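Local coordinates for beta-galactosidase (Marinomonas sp. ef1, PDB 6Y2K), which probably hydrolyses terminal galactose residues from beta-galactosides as a cold-active, hexameric GH42 glycoside hydrolase, at residues H207-Q212 with D417-W422; E394-D399 with M404-A409; R441-M446 with V453-S458; N617-F622 with V629-Q634. One frame throughout, in Å; residues are numbered along the deposited sequence. Where two conformers were deposited one is given.

Interaction 1 (H207-Q212 with D417-W422); sequences HRLDFQ and DYDACW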
loop_
_atom_site.group_PDB
_atom_site.type_symbol
_atom_site.label_atom_id
_atom_site.label_comp_id
_atom_site.label_asym_id
_atom_site.label_seq_id
_atom_site.Cartn_x
_atom_site.Cartn_y
_atom_site.Cartn_z
ATOM N N HIS A 207 15.732 -38.029 -23.756
ATOM C CA HIS A 207 14.531 -38.785 -24.108
ATOM C C HIS A 207 13.406 -37.834 -24.523
ATOM O O HIS A 207 12.774 -38.018 -25.569
ATOM C CB HIS A 207 14.148 -39.637 -22.884
ATOM C CG HIS A 207 12.977 -40.549 -23.081
ATOM N ND1 HIS A 207 12.454 -41.292 -22.044
ATOM C CD2 HIS A 207 12.228 -40.845 -24.172
ATOM C CE1 HIS A 207 11.437 -42.007 -22.490
ATOM N NE2 HIS A 207 11.278 -41.753 -23.776
ATOM N N ARG A 208 13.176 -36.806 -23.712
ATOM C CA ARG A 208 12.107 -35.852 -23.986
ATOM C C ARG A 208 12.393 -35.004 -25.222
ATOM O O ARG A 208 11.467 -34.701 -25.984
ATOM C CB ARG A 208 11.859 -34.955 -22.774
ATOM C CG ARG A 208 11.313 -35.705 -21.561
ATOM C CD ARG A 208 11.270 -34.826 -20.319
ATOM N NE ARG A 208 10.356 -33.700 -20.486
ATOM C CZ ARG A 208 10.362 -32.578 -19.768
ATOM N NH1 ARG A 208 9.461 -31.633 -20.046
ATOM N NH2 ARG A 208 11.268 -32.356 -18.818
ATOM N N LEU A 209 13.658 -34.624 -25.421
ATOM C CA LEU A 209 14.031 -33.810 -26.583
ATOM C C LEU A 209 13.905 -34.578 -27.912
ATOM O O LEU A 209 13.319 -34.065 -28.884
ATOM C CB LEU A 209 15.443 -33.230 -26.415
ATOM C CG LEU A 209 15.923 -32.284 -27.517
ATOM C CD1 LEU A 209 14.951 -31.135 -27.745
ATOM C CD2 LEU A 209 17.300 -31.737 -27.185
ATOM N N ASP A 210 14.454 -35.790 -27.955
ATOM C CA ASP A 210 14.277 -36.677 -29.120
ATOM C C ASP A 210 12.796 -36.989 -29.386
ATOM O O ASP A 210 12.379 -37.051 -30.555
ATOM C CB ASP A 210 15.074 -37.981 -28.964
ATOM C CG ASP A 210 16.530 -37.857 -29.408
ATOM O OD1 ASP A 210 16.935 -36.832 -30.002
ATOM O OD2 ASP A 210 17.279 -38.826 -29.177
ATOM N N PHE A 211 11.999 -37.146 -28.324
ATOM C CA PHE A 211 10.560 -37.341 -28.500
ATOM C C PHE A 211 9.899 -36.128 -29.176
ATOM O O PHE A 211 9.097 -36.298 -30.109
ATOM C CB PHE A 211 9.859 -37.688 -27.179
ATOM C CG PHE A 211 8.412 -38.035 -27.351
ATOM C CD1 PHE A 211 8.046 -39.148 -28.094
ATOM C CD2 PHE A 211 7.415 -37.240 -26.800
ATOM C CE1 PHE A 211 6.712 -39.470 -28.278
ATOM C CE2 PHE A 211 6.076 -37.566 -26.969
ATOM C CZ PHE A 211 5.728 -38.677 -27.717
ATOM N N GLN A 212 10.246 -34.917 -28.725
ATOM C CA GLN A 212 9.722 -33.689 -29.332
ATOM C C GLN A 212 10.116 -33.594 -30.796
ATOM O O GLN A 212 9.295 -33.253 -31.641
ATOM C CB GLN A 212 10.218 -32.439 -28.596
ATOM C CG GLN A 212 9.463 -31.160 -28.944
ATOM C CD GLN A 212 8.230 -30.920 -28.081
ATOM O OE1 GLN A 212 8.201 -31.285 -26.912
ATOM N NE2 GLN A 212 7.215 -30.286 -28.654
ATOM N N ASP A 417 15.337 -20.510 -32.776
ATOM C CA ASP A 417 15.577 -21.921 -33.057
ATOM C C ASP A 417 14.570 -22.766 -32.264
ATOM O O ASP A 417 14.621 -22.788 -31.036
ATOM C CB ASP A 417 17.020 -22.266 -32.660
ATOM C CG ASP A 417 17.483 -23.598 -33.213
ATOM O OD1 ASP A 417 18.012 -23.631 -34.346
ATOM O OD2 ASP A 417 17.340 -24.609 -32.501
ATOM N N TYR A 418 13.659 -23.451 -32.964
ATOM C CA TYR A 418 12.685 -24.328 -32.293
ATOM C C TYR A 418 13.357 -25.424 -31.449
ATOM O O TYR A 418 12.888 -25.746 -30.357
ATOM C CB TYR A 418 11.688 -24.927 -33.294
ATOM C CG TYR A 418 10.716 -23.898 -33.813
ATOM C CD1 TYR A 418 9.544 -23.601 -33.115
ATOM C CD2 TYR A 418 10.975 -23.198 -34.990
ATOM C CE1 TYR A 418 8.655 -22.640 -33.581
ATOM C CE2 TYR A 418 10.091 -22.237 -35.464
ATOM C CZ TYR A 418 8.934 -21.962 -34.753
ATOM O OH TYR A 418 8.062 -21.005 -35.218
ATOM N N ASP A 419 14.476 -25.954 -31.929
ATOM C CA ASP A 419 15.191 -26.975 -31.178
ATOM C C ASP A 419 15.707 -26.434 -29.844
ATOM O O ASP A 419 15.611 -27.120 -28.825
ATOM C CB ASP A 419 16.328 -27.591 -31.998
ATOM C CG ASP A 419 16.741 -28.943 -31.479
ATOM O OD1 ASP A 419 15.997 -29.915 -31.737
ATOM O OD2 ASP A 419 17.797 -29.030 -30.807
ATOM N N ALA A 420 16.233 -25.206 -29.851
ATOM C CA ALA A 420 16.641 -24.515 -28.618
ATOM C C ALA A 420 15.444 -24.293 -27.688
ATOM O O ALA A 420 15.540 -24.525 -26.483
ATOM C CB ALA A 420 17.313 -23.181 -28.933
ATOM N N CYS A 421 14.322 -23.864 -28.259
ATOM C CA CYS A 421 13.079 -23.697 -27.496
ATOM C C CYS A 421 12.684 -24.968 -26.732
ATOM O O CYS A 421 12.390 -24.916 -25.533
ATOM C CB CYS A 421 11.936 -23.269 -28.419
ATOM S SG CYS A 421 10.472 -22.722 -27.532
ATOM N N TRP A 422 12.716 -26.108 -27.419
ATOM C CA TRP A 422 12.395 -27.406 -26.808
ATOM C C TRP A 422 13.380 -27.761 -25.689
ATOM O O TRP A 422 12.966 -28.131 -24.586
ATOM C CB TRP A 422 12.378 -28.528 -27.856
ATOM C CG TRP A 422 11.472 -28.273 -29.030
ATOM C CD1 TRP A 422 10.334 -27.522 -29.038
ATOM C CD2 TRP A 422 11.612 -28.802 -30.357
ATOM N NE1 TRP A 422 9.772 -27.527 -30.294
ATOM C CE2 TRP A 422 10.532 -28.310 -31.119
ATOM C CE3 TRP A 422 12.548 -29.637 -30.975
ATOM C CZ2 TRP A 422 10.353 -28.638 -32.468
ATOM C CZ3 TRP A 422 12.376 -29.959 -32.323
ATOM C CH2 TRP A 422 11.283 -29.455 -33.053
#
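Gln212 lies over the indole of Trp422, and this is the tight part of the contact. Its CG sits 3.5 Å from the centroid of the five-membered ring of Trp422, 11° off the ring normal, a close CH-pi contact. With CG anti to the backbone N (chi1 -166°) and a bend at chi2, Gln212 brings its methylene onto the ring and its amide above the CD1-NE1 rim, tilted 34° from the indole plane. The two polar groups do not pair: Gln212 NE2 goes to Ala249 O and Trp422 NE1 to Thr248 O. The opposite face of the indole lies against its own helix turn, at Tyr418 O and Asp419 CA. With Trp422 cut back to an alanine, Gln212 CG would probably face a gap and Thr248 O would lose its indole donor.

The other side is looser. Leu209 CD1 meets Trp422 CB at 3.7 Å near the ring plane, but stands 4.2 Å from Asp419 O. The partly exposed Asp419 carboxylate turns to a salt bridge with Arg213. The helix segments run obliquely antiparallel, their axes 10.4 Å apart at closest approach, in a contact that joins the TIM barrel of this GH42 enzyme to its trimerisation domain.

Interaction 2 (E394-D399 with M404-A409); sequences ESIGLD and MSLPSA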
loop_
_atom_site.group_PDB
_atom_site.type_symbol
_atom_site.label_atom_id
_atom_site.label_comp_id
_atom_site.label_asym_id
_atom_site.label_seq_id
_atom_site.Cartn_x
_atom_site.Cartn_y
_atom_site.Cartn_z
ATOM N N GLU A 394 -0.519 5.190 -55.385
ATOM C CA GLU A 394 -0.486 6.354 -56.270
ATOM C C GLU A 394 0.556 7.392 -55.838
ATOM O O GLU A 394 1.267 7.930 -56.689
ATOM C CB GLU A 394 -1.864 7.012 -56.379
ATOM C CG GLU A 394 -1.863 8.252 -57.269
ATOM C CD GLU A 394 -3.240 8.665 -57.753
ATOM O OE1 GLU A 394 -4.216 8.565 -56.969
ATOM O OE2 GLU A 394 -3.344 9.110 -58.922
ATOM N N SER A 395 0.644 7.667 -54.534
ATOM C CA SER A 395 1.603 8.653 -54.010
ATOM C C SER A 395 3.051 8.311 -54.325
ATOM O O SER A 395 3.850 9.211 -54.587
ATOM C CB SER A 395 1.438 8.843 -52.494
ATOM O OG SER A 395 2.411 9.742 -51.976
ATOM N N ILE A 396 3.392 7.025 -54.301
ATOM C CA ILE A 396 4.766 6.595 -54.603
ATOM C C ILE A 396 4.940 6.019 -56.021
ATOM O O ILE A 396 5.978 5.434 -56.320
ATOM C CB ILE A 396 5.332 5.635 -53.517
ATOM C CG1 ILE A 396 4.569 4.301 -53.466
ATOM C CG2 ILE A 396 5.300 6.317 -52.159
ATOM C CD1 ILE A 396 5.137 3.295 -52.485
ATOM N N GLY A 397 3.942 6.202 -56.888
ATOM C CA GLY A 397 4.049 5.839 -58.310
ATOM C C GLY A 397 4.190 4.361 -58.629
ATOM O O GLY A 397 4.875 3.989 -59.593
ATOM N N LEU A 398 3.543 3.514 -57.830
ATOM C CA LEU A 398 3.628 2.063 -57.991
ATOM C C LEU A 398 2.258 1.487 -58.283
ATOM O O LEU A 398 1.243 2.049 -57.862
ATOM C CB LEU A 398 4.177 1.418 -56.718
ATOM C CG LEU A 398 5.609 1.767 -56.310
ATOM C CD1 LEU A 398 6.016 0.930 -55.107
ATOM C CD2 LEU A 398 6.593 1.579 -57.457
ATOM N N ASP A 399 2.235 0.379 -59.023
ATOM C CA ASP A 399 1.014 -0.438 -59.141
ATOM C C ASP A 399 0.957 -1.438 -57.973
ATOM O O ASP A 399 1.941 -1.602 -57.238
ATOM C CB ASP A 399 0.894 -1.133 -60.521
ATOM C CG ASP A 399 2.015 -2.126 -60.815
ATOM O OD1 ASP A 399 2.601 -2.731 -59.891
ATOM O OD2 ASP A 399 2.295 -2.329 -62.016
ATOM N N MET A 404 3.418 -4.491 -53.382
ATOM C CA MET A 404 3.675 -5.757 -52.686
ATOM C C MET A 404 5.156 -6.144 -52.702
ATOM O O MET A 404 5.642 -6.756 -51.752
ATOM C CB MET A 404 2.823 -6.872 -53.310
ATOM C CG MET A 404 3.055 -8.270 -52.761
ATOM S SD MET A 404 1.982 -9.476 -53.556
ATOM C CE MET A 404 0.443 -9.048 -52.768
ATOM N N SER A 405 5.856 -5.795 -53.783
ATOM C CA SER A 405 7.268 -6.105 -53.950
ATOM C C SER A 405 8.240 -5.173 -53.216
ATOM O O SER A 405 9.449 -5.408 -53.275
ATOM C CB SER A 405 7.624 -6.111 -55.443
ATOM O OG SER A 405 6.824 -7.054 -56.135
ATOM N N LEU A 406 7.749 -4.129 -52.540
ATOM C CA LEU A 406 8.621 -3.283 -51.709
ATOM C C LEU A 406 9.472 -4.148 -50.777
ATOM O O LEU A 406 8.968 -5.139 -50.234
ATOM C CB LEU A 406 7.814 -2.303 -50.851
ATOM C CG LEU A 406 7.243 -1.046 -51.504
ATOM C CD1 LEU A 406 6.308 -0.351 -50.523
ATOM C CD2 LEU A 406 8.357 -0.117 -51.962
ATOM N N PRO A 407 10.754 -3.785 -50.588
ATOM C CA PRO A 407 11.588 -4.582 -49.688
ATOM C C PRO A 407 11.049 -4.585 -48.254
ATOM O O PRO A 407 10.395 -3.628 -47.835
ATOM C CB PRO A 407 12.974 -3.922 -49.778
ATOM C CG PRO A 407 12.765 -2.605 -50.430
ATOM C CD PRO A 407 11.500 -2.680 -51.218
ATOM N N SER A 408 11.275 -5.691 -47.551
ATOM C CA SER A 408 10.759 -5.882 -46.198
ATOM C C SER A 408 11.796 -6.242 -45.138
ATOM O O SER A 408 11.484 -6.164 -43.953
ATOM C CB SER A 408 9.662 -6.946 -46.231
ATOM O OG SER A 408 8.590 -6.514 -47.053
ATOM N N ALA A 409 13.016 -6.614 -45.536
ATOM C CA ALA A 409 14.008 -7.120 -44.590
ATOM C C ALA A 409 14.564 -6.015 -43.700
ATOM O O ALA A 409 14.790 -4.895 -44.157
ATOM C CB ALA A 409 15.145 -7.814 -45.323
#
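Leu406 points its two methyls at two different side chains of the 394-399 segment. CD2 of Leu406 meets CD1 of Leu398 at 4.1 Å, methyl to methyl, while CD1 of Leu406 faces CD1 of Ile396 at 4.3 Å. The Leu398 and Leu406 side chains approach at a slant, and a single methyl from each makes the touch. Both leucines hold CG anti to the carbonyl carbon (chi1 -64° for Leu398, -78° for Leu406), and each turns its branched end toward the other segment. Ile396 reaches Leu406 with the far end of its longer branch.

The turn that sets Ile396 and Leu398 side by side is a Schellman motif closing helix 377-395. Gly397, with positive phi, is its C-prime residue, and its N bonds to Glu394 O at 3.2 Å. Asp399 then caps the short helix 400-404 through a bond from its OD1 to the N of Glu402, and Leu406 follows just beyond that helix. Val618 of strand 618-623 packs against both Ile396 and Leu406, while Arg615 binds the carbonyl oxygens of Met404 and Leu406.

Across the two segments no hydrogen bond forms, and only 98 Å² is buried. The chemistry is that of a small, apolar, non-directional contact among partly exposed side chains, held by dispersion and by taking methyls out of water, probably with much of the help coming from Val618.

Interaction 3 (R441-M446 with V453-S458); sequences RMYEAM and VDIVPS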
loop_
_atom_site.group_PDB
_atom_site.type_symbol
_atom_site.label_atom_id
_atom_site.label_comp_id
_atom_site.label_asym_id
_atom_site.label_seq_id
_atom_site.Cartn_x
_atom_site.Cartn_y
_atom_site.Cartn_z
ATOM N N ARG A 441 11.138 -10.483 -25.191
ATOM C CA ARG A 441 11.590 -9.281 -24.464
ATOM C C ARG A 441 12.849 -8.635 -25.079
ATOM O O ARG A 441 12.997 -7.405 -25.025
ATOM C CB ARG A 441 11.788 -9.583 -22.977
ATOM C CG ARG A 441 10.514 -9.996 -22.249
ATOM C CD ARG A 441 9.450 -8.910 -22.260
ATOM N NE ARG A 441 8.175 -9.361 -21.694
ATOM C CZ ARG A 441 7.046 -8.649 -21.709
ATOM N NH1 ARG A 441 7.006 -7.430 -22.244
ATOM N NH2 ARG A 441 5.939 -9.147 -21.173
ATOM N N MET A 442 13.725 -9.442 -25.675
ATOM C CA MET A 442 14.845 -8.887 -26.461
ATOM C C MET A 442 14.290 -8.162 -27.696
ATOM O O MET A 442 14.737 -7.067 -28.029
ATOM C CB MET A 442 15.856 -9.965 -26.874
ATOM C CG MET A 442 16.646 -10.559 -25.709
ATOM S SD MET A 442 18.212 -11.296 -26.220
ATOM C CE MET A 442 19.257 -9.846 -26.279
ATOM N N TYR A 443 13.284 -8.769 -28.331
ATOM C CA TYR A 443 12.622 -8.191 -29.496
ATOM C C TYR A 443 11.903 -6.876 -29.155
ATOM O O TYR A 443 12.006 -5.901 -29.905
ATOM C CB TYR A 443 11.651 -9.211 -30.105
ATOM C CG TYR A 443 10.923 -8.742 -31.347
ATOM C CD1 TYR A 443 11.516 -8.838 -32.614
ATOM C CD2 TYR A 443 9.638 -8.227 -31.262
ATOM C CE1 TYR A 443 10.836 -8.431 -33.756
ATOM C CE2 TYR A 443 8.953 -7.808 -32.390
ATOM C CZ TYR A 443 9.554 -7.909 -33.633
ATOM O OH TYR A 443 8.856 -7.483 -34.734
ATOM N N GLU A 444 11.185 -6.857 -28.031
ATOM C CA GLU A 444 10.512 -5.646 -27.548
ATOM C C GLU A 444 11.478 -4.471 -27.384
ATOM O O GLU A 444 11.159 -3.351 -27.783
ATOM C CB GLU A 444 9.796 -5.916 -26.221
ATOM C CG GLU A 444 9.149 -4.700 -25.575
ATOM C CD GLU A 444 8.452 -5.030 -24.267
ATOM O OE1 GLU A 444 7.312 -4.565 -24.060
ATOM O OE2 GLU A 444 9.050 -5.753 -23.442
ATOM N N ALA A 445 12.641 -4.736 -26.791
ATOM C CA ALA A 445 13.692 -3.722 -26.639
ATOM C C ALA A 445 14.171 -3.163 -27.992
ATOM O O ALA A 445 14.326 -1.947 -28.145
ATOM C CB ALA A 445 14.864 -4.291 -25.850
ATOM N N MET A 446 14.386 -4.047 -28.967
ATOM C CA MET A 446 14.737 -3.637 -30.341
ATOM C C MET A 446 13.666 -2.730 -30.931
ATOM O O MET A 446 13.971 -1.689 -31.538
ATOM C CB MET A 446 14.890 -4.848 -31.265
ATOM C CG MET A 446 16.082 -5.747 -30.979
ATOM S SD MET A 446 16.007 -7.210 -32.034
ATOM C CE MET A 446 17.535 -7.985 -31.550
ATOM N N VAL A 453 13.301 -5.401 -38.001
ATOM C CA VAL A 453 13.935 -6.667 -37.619
ATOM C C VAL A 453 13.533 -7.833 -38.533
ATOM O O VAL A 453 12.399 -7.881 -39.029
ATOM C CB VAL A 453 13.545 -7.001 -36.153
ATOM C CG1 VAL A 453 14.147 -8.312 -35.688
ATOM C CG2 VAL A 453 13.973 -5.866 -35.235
ATOM N N ASP A 454 14.483 -8.741 -38.766
ATOM C CA ASP A 454 14.218 -10.094 -39.273
ATOM C C ASP A 454 14.414 -11.066 -38.131
ATOM O O ASP A 454 15.328 -10.906 -37.319
ATOM C CB ASP A 454 15.203 -10.499 -40.381
ATOM C CG ASP A 454 14.812 -9.983 -41.747
ATOM O OD1 ASP A 454 13.953 -9.087 -41.848
ATOM O OD2 ASP A 454 15.366 -10.504 -42.730
ATOM N N ILE A 455 13.553 -12.074 -38.071
ATOM C CA ILE A 455 13.768 -13.226 -37.203
ATOM C C ILE A 455 14.126 -14.382 -38.125
ATOM O O ILE A 455 13.410 -14.651 -39.090
ATOM C CB ILE A 455 12.538 -13.531 -36.326
ATOM C CG1 ILE A 455 12.310 -12.357 -35.357
ATOM C CG2 ILE A 455 12.723 -14.848 -35.578
ATOM C CD1 ILE A 455 11.102 -12.503 -34.439
ATOM N N VAL A 456 15.233 -15.050 -37.821
ATOM C CA VAL A 456 15.836 -16.014 -38.735
ATOM C C VAL A 456 16.101 -17.367 -38.073
ATOM O O VAL A 456 16.331 -17.435 -36.859
ATOM C CB VAL A 456 17.156 -15.469 -39.343
ATOM C CG1 VAL A 456 16.910 -14.136 -40.026
ATOM C CG2 VAL A 456 18.256 -15.335 -38.297
ATOM N N PRO A 457 16.089 -18.451 -38.874
ATOM C CA PRO A 457 16.480 -19.755 -38.350
ATOM C C PRO A 457 17.986 -19.851 -38.224
ATOM O O PRO A 457 18.710 -18.999 -38.757
ATOM C CB PRO A 457 15.982 -20.717 -39.424
ATOM C CG PRO A 457 16.059 -19.934 -40.687
ATOM C CD PRO A 457 15.679 -18.536 -40.293
ATOM N N SER A 458 18.456 -20.895 -37.550
ATOM C CA SER A 458 19.888 -21.064 -37.317
ATOM C C SER A 458 20.694 -21.412 -38.573
ATOM O O SER A 458 21.905 -21.175 -38.605
ATOM C CB SER A 458 20.152 -22.070 -36.199
ATOM O OG SER A 458 19.573 -23.316 -36.492
#
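Helix 435-448 runs back against strand 453-456 at 160°, nearly antiparallel, with the local axes 10.7 Å apart at closest approach; Tyr443 and Met446 meet Val453 across it. It is the closing half of a beta-alpha-beta crossover: strand 412-415 leads through the helices to strand 453-456, its parallel neighbour in the sheet of the trimerisation domain. Tyr443 carries the packing. Its CG is anti to the backbone N (chi1 -179°), which sends the ring out toward the strand, and its CE1 edge meets Val453 CG1 at 3.8 Å. Ile455 reaches the CD1-CE1 bond obliquely, its CD1 lying 4.1 Å from Tyr443 CD1. One turn on, Met446 crosses Val453 at about a right angle, and its SD touches Val453 CG2 at 4.0 Å. The valine thus gives one methyl to each of the two helix residues.

At the far end of the ring the hydroxyl of Tyr443 hydrogen-bonds to Asp300 OD2 on barrel helix 294-305. A leucine in place of Tyr443 would probably leave the Asp300 carboxylate without this partner and the Val453 methyl less well packed. Elsewhere on the helix, Arg441 NH1 forms a salt bridge 2.9 Å long with Glu444 OE2, entering 36° out of the carboxylate plane.

Interaction 4 (N617-F622 with V629-Q634); sequences NVIFAF and VVFEPQ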
loop_
_atom_site.group_PDB
_atom_site.type_symbol
_atom_site.label_atom_id
_atom_site.label_comp_id
_atom_site.label_asym_id
_atom_site.label_seq_id
_atom_site.Cartn_x
_atom_site.Cartn_y
_atom_site.Cartn_z
ATOM N N ASN A 617 11.420 2.967 -49.111
ATOM C CA ASN A 617 11.222 4.403 -48.901
ATOM C C ASN A 617 9.941 4.747 -48.122
ATOM O O ASN A 617 9.623 5.921 -47.944
ATOM C CB ASN A 617 11.266 5.165 -50.255
ATOM C CG ASN A 617 10.032 4.937 -51.134
ATOM O OD1 ASN A 617 9.385 5.893 -51.556
ATOM N ND2 ASN A 617 9.720 3.682 -51.433
ATOM N N VAL A 618 9.195 3.734 -47.664
ATOM C CA VAL A 618 7.943 3.958 -46.913
ATOM C C VAL A 618 8.188 3.721 -45.411
ATOM O O VAL A 618 8.834 2.732 -45.039
ATOM C CB VAL A 618 6.801 3.051 -47.424
ATOM C CG1 VAL A 618 5.491 3.343 -46.692
ATOM C CG2 VAL A 618 6.622 3.224 -48.926
ATOM N N ILE A 619 7.696 4.652 -44.583
ATOM C CA ILE A 619 7.796 4.578 -43.121
ATOM C C ILE A 619 6.389 4.376 -42.570
ATOM O O ILE A 619 5.499 5.181 -42.854
ATOM C CB ILE A 619 8.358 5.878 -42.491
ATOM C CG1 ILE A 619 9.583 6.412 -43.239
ATOM C CG2 ILE A 619 8.732 5.646 -41.034
ATOM C CD1 ILE A 619 10.846 5.634 -42.967
ATOM N N PHE A 620 6.181 3.316 -41.787
ATOM C CA PHE A 620 4.874 3.038 -41.176
ATOM C C PHE A 620 4.992 3.331 -39.688
ATOM O O PHE A 620 5.885 2.808 -39.043
ATOM C CB PHE A 620 4.462 1.569 -41.374
ATOM C CG PHE A 620 4.420 1.110 -42.821
ATOM C CD1 PHE A 620 5.581 0.739 -43.485
ATOM C CD2 PHE A 620 3.208 1.014 -43.505
ATOM C CE1 PHE A 620 5.545 0.304 -44.811
ATOM C CE2 PHE A 620 3.164 0.577 -44.825
ATOM C CZ PHE A 620 4.335 0.224 -45.483
ATOM N N ALA A 621 4.104 4.164 -39.146
ATOM C CA ALA A 621 4.100 4.466 -37.715
ATOM C C ALA A 621 2.766 4.066 -37.108
ATOM O O ALA A 621 1.730 4.248 -37.736
ATOM C CB ALA A 621 4.356 5.939 -37.481
ATOM N N PHE A 622 2.823 3.551 -35.874
ATOM C CA PHE A 622 1.688 2.962 -35.154
ATOM C C PHE A 622 1.633 3.457 -33.712
ATOM O O PHE A 622 2.667 3.595 -33.062
ATOM C CB PHE A 622 1.822 1.432 -35.136
ATOM C CG PHE A 622 1.956 0.837 -36.502
ATOM C CD1 PHE A 622 0.830 0.575 -37.264
ATOM C CD2 PHE A 622 3.214 0.587 -37.047
ATOM C CE1 PHE A 622 0.953 0.058 -38.543
ATOM C CE2 PHE A 622 3.339 0.070 -38.320
ATOM C CZ PHE A 622 2.207 -0.199 -39.067
ATOM N N VAL A 629 -0.024 11.041 -29.650
ATOM C CA VAL A 629 1.405 11.315 -29.509
ATOM C C VAL A 629 1.950 11.739 -30.857
ATOM O O VAL A 629 1.453 11.319 -31.896
ATOM C CB VAL A 629 2.212 10.107 -28.978
ATOM C CG1 VAL A 629 1.713 9.682 -27.609
ATOM C CG2 VAL A 629 2.147 8.931 -29.929
ATOM N N VAL A 630 2.987 12.562 -30.824
ATOM C CA VAL A 630 3.578 13.103 -32.027
ATOM C C VAL A 630 4.715 12.196 -32.480
ATOM O O VAL A 630 5.603 11.835 -31.692
ATOM C CB VAL A 630 4.031 14.561 -31.794
ATOM C CG1 VAL A 630 4.811 15.099 -32.984
ATOM C CG2 VAL A 630 2.803 15.425 -31.518
ATOM N N PHE A 631 4.649 11.786 -33.746
ATOM C CA PHE A 631 5.766 11.122 -34.415
ATOM C C PHE A 631 6.012 11.823 -35.748
ATOM O O PHE A 631 5.120 11.903 -36.587
ATOM C CB PHE A 631 5.500 9.625 -34.648
ATOM C CG PHE A 631 6.563 8.959 -35.471
ATOM C CD1 PHE A 631 7.776 8.618 -34.903
ATOM C CD2 PHE A 631 6.375 8.738 -36.840
ATOM C CE1 PHE A 631 8.782 8.040 -35.663
ATOM C CE2 PHE A 631 7.371 8.160 -37.604
ATOM C CZ PHE A 631 8.576 7.810 -37.017
ATOM N N GLU A 632 7.230 12.318 -35.925
ATOM C CA GLU A 632 7.626 13.019 -37.135
ATOM C C GLU A 632 8.997 12.502 -37.553
ATOM O O GLU A 632 10.005 12.866 -36.943
ATOM C CB GLU A 632 7.680 14.526 -36.886
ATOM C CG GLU A 632 8.029 15.347 -38.120
ATOM C CD GLU A 632 8.158 16.837 -37.838
ATOM O OE1 GLU A 632 8.270 17.231 -36.651
ATOM O OE2 GLU A 632 8.145 17.619 -38.817
ATOM N N PRO A 633 9.044 11.647 -38.590
ATOM C CA PRO A 633 10.346 11.213 -39.083
ATOM C C PRO A 633 11.011 12.353 -39.852
ATOM O O PRO A 633 10.320 13.230 -40.374
ATOM C CB PRO A 633 10.006 10.028 -39.990
ATOM C CG PRO A 633 8.602 10.267 -40.436
ATOM C CD PRO A 633 7.942 11.192 -39.457
ATOM N N GLN A 634 12.339 12.360 -39.878
ATOM C CA GLN A 634 13.073 13.409 -40.588
ATOM C C GLN A 634 13.139 13.085 -42.083
ATOM O O GLN A 634 13.151 11.916 -42.465
ATOM C CB GLN A 634 14.470 13.605 -39.979
ATOM C CG GLN A 634 15.465 12.475 -40.226
ATOM C CD GLN A 634 16.627 12.450 -39.233
ATOM O OE1 GLN A 634 16.525 12.954 -38.108
ATOM N NE2 GLN A 634 17.742 11.853 -39.651
#
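This is an apolar contact between a strand and a loop, on one face of the C-terminal four-stranded antiparallel sheet: Phe631, just past the short strand 629-630, lies against Ala621 and Ile619 of strand 618-623. No hydrogen bond spans the two segments. The nearest CA atoms belong to Ala621 and Phe631, 7.6 Å apart, too far for strand pairing, and side chains fill the distance. Ala621 CB makes the close touch, 3.5 Å from Phe631 CD2 and 3.7 Å from Phe631 CE2, so the methyl meets the CD2-CE2 bond obliquely. Phe631 has its CG anti to the backbone N (chi1 173°), which turns the ring toward strand 618-623. Ile619 approaches at the ring edge, with CG2 4.5 Å from Phe631 CE2, a long contact and doubtful because Ile619 has two conformers. One face of the ring has Pro633 N above it, 4.0 Å from the ring plane, as the extended chain runs on.

Val612 of strand 610-615 packs on Phe631, and Trp653 of strand 649-655 meets Pro633. Phe620 and Phe622 point to the other face of the sheet, against helix 333-343 of the barrel, while Val630 makes backbone hydrogen bonds to a second subunit.

Along the chain, interaction 2 is nested inside the long loop closed by interaction 1; interactions 3 and 4 follow in series. Interactions 1 and 3 have centres 20 Å apart: helices 418-426 and 435-448 are consecutive, and Asp417 OD1 probably hydrogen-bonds to Ser458 OG at 2.7 Å. The centres of interactions 2 and 4 lie 17 Å apart, and the two touch where Val618 meets Ile396 and Leu406. Ala409 packs on Asp454, joining interaction 2 to interaction 3. The centre of interaction 1 stands about 40 Å from the centres of both 2 and 4, across the chain's centre. Interaction 1 thus joins barrel and trimerisation domain, interaction 3 is internal to the latter, and interactions 2 and 4 meet beside the C-terminal sheet.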